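PDB 2PL2: hypothetical conserved protein TTC0263 from Thermus thermophilus, which is of unknown function but belongs to the tetratricopeptide repeat proteins, all-helical scaffolds that commonly mediate protein-protein interactions. Local coordinates for residues Arg134-Leu145 with Ala156-Arg166. Residues are numbered along the deposited sequence; the frame is centred on the assembly and turned at random.
Sequences RDKAEASLKQAL and ALAELYLSMGR
Leu-160 and Leu-141 form the apolar centre between the helical segments 134-145 and 156-164, nearly antiparallel (163°), with axes 10.2 Å apart at closest approach. Methyl CD2 of Leu-160 lies against the first turns of 134-145, 3.5 Å from Ala-137 CB and 4.0 Å from Leu-141 CD1, and also packs on the backbone at Glu-138. Leu-141 CD1 reaches on to Ala-156, while Leu-145 CD2 and Leu-157 CD1 meet where their side chains cross at about a right angle. Near the other end, Met-164 CG rests 3.7 Å from Arg-134 CB. Polar contacts gather along one border. With CG anti to the backbone N (chi1 175°) and the chain extended, Glu-138 carries its carboxylate across to Tyr-161 and Arg-166, the latter in the turn after helix 151-164. In a salt-bridge network, Glu-138 OE1 pairs with Lys-142 NZ of its own helix (2.7 Å, anti side) and, across the contact, with Arg-166 NH1 (3.2 Å), a weak, bent hydrogen bond. Tyr-161 OH adds another weak one, OE1 sitting at that ring's edge. The Arg-166 guanidinium stands 83° to the carboxylate, Met-164 SD over one guanidinium face, offset toward the rim. Helix 167-180 covers Leu-157 and Tyr-161; the antiparallel pairing is typical of stacked tetratricopeptide repeat helices.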
loop_
_atom_site.group_PDB
_atom_site.type_symbol
_atom_site.label_atom_id
_atom_site.label_comp_id
_atom_site.label_asym_id
_atom_site.label_seq_id
_atom_site.Cartn_x
_atom_site.Cartn_y
_atom_site.Cartn_z
ATOM N N ARG A 134 19.278 -0.897 14.946
ATOM C CA ARG A 134 19.173 -2.353 14.908
ATOM C C ARG A 134 19.095 -2.946 16.302
ATOM O O ARG A 134 18.218 -3.757 16.598
ATOM C CB ARG A 134 20.383 -2.923 14.165
ATOM C CG ARG A 134 21.730 -2.442 14.708
ATOM C CD ARG A 134 22.906 -2.888 13.838
ATOM N NE ARG A 134 22.864 -2.282 12.507
ATOM C CZ ARG A 134 23.016 -0.982 12.267
ATOM N NH1 ARG A 134 23.226 -0.138 13.269
ATOM N NH2 ARG A 134 22.957 -0.520 11.026
ATOM N N ASP A 135 20.022 -2.518 17.148
ATOM C CA ASP A 135 20.127 -2.967 18.529
ATOM C C ASP A 135 18.824 -2.873 19.321
ATOM O O ASP A 135 18.333 -3.878 19.848
ATOM C CB ASP A 135 21.208 -2.153 19.234
ATOM C CG ASP A 135 21.228 -0.694 18.784
ATOM O OD1 ASP A 135 21.625 -0.443 17.624
ATOM O OD2 ASP A 135 20.846 0.197 19.582
ATOM N N LYS A 136 18.267 -1.666 19.406
ATOM C CA LYS A 136 17.030 -1.444 20.157
ATOM C C LYS A 136 15.831 -2.133 19.518
ATOM O O LYS A 136 14.895 -2.541 20.217
ATOM C CB LYS A 136 16.736 0.061 20.287
ATOM C CG LYS A 136 17.725 0.868 21.122
ATOM C CD LYS A 136 17.077 2.193 21.546
ATOM C CE LYS A 136 18.036 3.131 22.266
ATOM N NZ LYS A 136 19.047 3.708 21.336
ATOM N N ALA A 137 15.865 -2.239 18.191
ATOM C CA ALA A 137 14.792 -2.873 17.431
ATOM C C ALA A 137 14.595 -4.341 17.814
ATOM O O ALA A 137 13.467 -4.791 18.020
ATOM C CB ALA A 137 15.074 -2.754 15.946
ATOM N N GLU A 138 15.700 -5.070 17.938
ATOM C CA GLU A 138 15.658 -6.491 18.279
ATOM C C GLU A 138 15.058 -6.732 19.665
ATOM O O GLU A 138 14.179 -7.580 19.848
ATOM C CB GLU A 138 17.074 -7.082 18.193
ATOM C CG GLU A 138 17.189 -8.541 18.643
ATOM C CD GLU A 138 18.573 -9.136 18.399
ATOM O OE1 GLU A 138 18.738 -10.351 18.635
ATOM O OE2 GLU A 138 19.490 -8.400 17.973
ATOM N N ALA A 139 15.537 -5.968 20.634
ATOM C CA ALA A 139 15.052 -6.058 22.004
ATOM C C ALA A 139 13.540 -5.796 22.073
ATOM O O ALA A 139 12.809 -6.505 22.772
ATOM C CB ALA A 139 15.800 -5.055 22.876
ATOM N N SER A 140 13.068 -4.781 21.346
ATOM C CA SER A 140 11.647 -4.446 21.335
ATOM C C SER A 140 10.860 -5.557 20.667
ATOM O O SER A 140 9.804 -5.962 21.157
ATOM C CB SER A 140 11.413 -3.141 20.577
ATOM O OG SER A 140 12.362 -2.168 20.951
ATOM N N LEU A 141 11.372 -6.044 19.539
ATOM C CA LEU A 141 10.700 -7.124 18.828
ATOM C C LEU A 141 10.691 -8.395 19.667
ATOM O O LEU A 141 9.665 -9.070 19.774
ATOM C CB LEU A 141 11.362 -7.367 17.473
ATOM C CG LEU A 141 11.135 -6.216 16.487
ATOM C CD1 LEU A 141 11.638 -6.606 15.099
ATOM C CD2 LEU A 141 9.653 -5.874 16.426
ATOM N N LYS A 142 11.830 -8.715 20.273
ATOM C CA LYS A 142 11.902 -9.894 21.124
ATOM C C LYS A 142 10.916 -9.678 22.251
ATOM O O LYS A 142 10.218 -10.602 22.670
ATOM C CB LYS A 142 13.318 -10.085 21.667
ATOM C CG LYS A 142 14.267 -10.553 20.591
ATOM C CD LYS A 142 15.578 -11.074 21.123
ATOM C CE LYS A 142 16.396 -11.655 19.972
ATOM N NZ LYS A 142 17.723 -12.204 20.386
ATOM N N GLN A 143 10.844 -8.437 22.718
ATOM C CA GLN A 143 9.919 -8.088 23.783
ATOM C C GLN A 143 8.520 -8.384 23.262
ATOM O O GLN A 143 7.741 -9.081 23.908
ATOM C CB GLN A 143 10.053 -6.603 24.134
ATOM C CG GLN A 143 10.056 -6.297 25.616
ATOM C CD GLN A 143 8.858 -6.880 26.341
ATOM O OE1 GLN A 143 8.707 -8.105 26.429
ATOM N NE2 GLN A 143 8.002 -6.007 26.880
ATOM N N ALA A 144 8.221 -7.870 22.071
ATOM C CA ALA A 144 6.918 -8.080 21.438
ATOM C C ALA A 144 6.583 -9.560 21.410
ATOM O O ALA A 144 5.502 -9.969 21.815
ATOM C CB ALA A 144 6.927 -7.527 20.012
ATOM N N LEU A 145 7.535 -10.349 20.926
ATOM C CA LEU A 145 7.410 -11.802 20.806
ATOM C C LEU A 145 7.173 -12.484 22.147
ATOM O O LEU A 145 6.360 -13.389 22.252
ATOM C CB LEU A 145 8.680 -12.348 20.158
ATOM C CG LEU A 145 8.662 -13.637 19.346
ATOM C CD1 LEU A 145 7.539 -13.629 18.317
ATOM C CD2 LEU A 145 10.005 -13.759 18.668
ATOM N N ALA A 156 8.576 -9.762 11.322
ATOM C CA ALA A 156 9.254 -8.487 11.548
ATOM C C ALA A 156 10.683 -8.800 11.972
ATOM O O ALA A 156 11.652 -8.219 11.444
ATOM C CB ALA A 156 8.542 -7.696 12.628
ATOM N N LEU A 157 10.801 -9.720 12.929
ATOM C CA LEU A 157 12.099 -10.162 13.429
ATOM C C LEU A 157 12.956 -10.593 12.241
ATOM O O LEU A 157 14.123 -10.214 12.128
ATOM C CB LEU A 157 11.924 -11.349 14.376
ATOM C CG LEU A 157 12.470 -11.168 15.793
ATOM C CD1 LEU A 157 12.297 -12.477 16.588
ATOM C CD2 LEU A 157 13.951 -10.768 15.726
ATOM N N ALA A 158 12.359 -11.389 11.356
ATOM C CA ALA A 158 13.039 -11.876 10.156
ATOM C C ALA A 158 13.565 -10.684 9.402
ATOM O O ALA A 158 14.756 -10.608 9.087
ATOM C CB ALA A 158 12.066 -12.665 9.274
ATOM N N GLU A 159 12.650 -9.760 9.115
ATOM C CA GLU A 159 12.961 -8.517 8.413
ATOM C C GLU A 159 14.100 -7.762 9.055
ATOM O O GLU A 159 14.990 -7.293 8.355
ATOM C CB GLU A 159 11.725 -7.621 8.345
ATOM C CG GLU A 159 10.854 -7.907 7.147
ATOM C CD GLU A 159 11.585 -7.645 5.847
ATOM O OE1 GLU A 159 11.946 -6.478 5.605
ATOM O OE2 GLU A 159 11.799 -8.602 5.073
ATOM N N LEU A 160 14.075 -7.624 10.378
ATOM C CA LEU A 160 15.173 -6.931 11.064
ATOM C C LEU A 160 16.501 -7.698 10.919
ATOM O O LEU A 160 17.574 -7.112 11.011
ATOM C CB LEU A 160 14.858 -6.739 12.549
ATOM C CG LEU A 160 15.987 -6.118 13.386
ATOM C CD1 LEU A 160 16.378 -4.745 12.837
ATOM C CD2 LEU A 160 15.553 -6.037 14.842
ATOM N N TYR A 161 16.430 -9.008 10.687
ATOM C CA TYR A 161 17.645 -9.799 10.520
ATOM C C TYR A 161 18.242 -9.627 9.135
ATOM O O TYR A 161 19.467 -9.710 8.961
ATOM C CB TYR A 161 17.377 -11.271 10.809
ATOM C CG TYR A 161 17.241 -11.545 12.280
ATOM C CD1 TYR A 161 18.018 -10.848 13.195
ATOM C CD2 TYR A 161 16.348 -12.493 12.761
ATOM C CE1 TYR A 161 17.912 -11.077 14.545
ATOM C CE2 TYR A 161 16.232 -12.737 14.127
ATOM C CZ TYR A 161 17.023 -12.015 15.011
ATOM O OH TYR A 161 16.926 -12.200 16.361
ATOM N N LEU A 162 17.387 -9.385 8.148
ATOM C CA LEU A 162 17.878 -9.158 6.797
ATOM C C LEU A 162 18.570 -7.798 6.770
ATOM O O LEU A 162 19.587 -7.618 6.103
ATOM C CB LEU A 162 16.731 -9.211 5.785
ATOM C CG LEU A 162 16.292 -10.643 5.456
ATOM C CD1 LEU A 162 15.173 -10.641 4.444
ATOM C CD2 LEU A 162 17.483 -11.409 4.916
ATOM N N SER A 163 18.025 -6.856 7.532
ATOM C CA SER A 163 18.584 -5.508 7.621
ATOM C C SER A 163 19.937 -5.534 8.335
ATOM O O SER A 163 20.860 -4.808 7.961
ATOM C CB SER A 163 17.638 -4.586 8.394
ATOM O OG SER A 163 17.722 -4.828 9.790
ATOM N N MET A 164 20.039 -6.367 9.372
ATOM C CA MET A 164 21.269 -6.499 10.144
ATOM C C MET A 164 22.291 -7.394 9.446
ATOM O O MET A 164 23.485 -7.345 9.755
ATOM C CB MET A 164 20.974 -7.068 11.541
ATOM C CG MET A 164 20.196 -6.145 12.454
ATOM S SD MET A 164 19.960 -6.820 14.099
ATOM C CE MET A 164 18.527 -7.702 13.871
ATOM N N GLY A 165 21.826 -8.217 8.512
ATOM C CA GLY A 165 22.738 -9.097 7.806
ATOM C C GLY A 165 22.759 -10.499 8.383
ATOM O O GLY A 165 23.596 -11.319 7.989
ATOM N N ARG A 166 21.857 -10.771 9.326
ATOM C CA ARG A 166 21.759 -12.094 9.939
ATOM C C ARG A 166 20.819 -12.962 9.103
ATOM O O ARG A 166 19.730 -13.324 9.543
ATOM C CB ARG A 166 21.214 -11.985 11.359
ATOM C CG ARG A 166 22.066 -11.170 12.324
ATOM C CD ARG A 166 21.441 -11.225 13.711
ATOM N NE ARG A 166 22.179 -10.464 14.709
ATOM C CZ ARG A 166 21.881 -10.464 16.004
ATOM N NH1 ARG A 166 20.861 -11.187 16.446
ATOM N NH2 ARG A 166 22.600 -9.745 16.858
#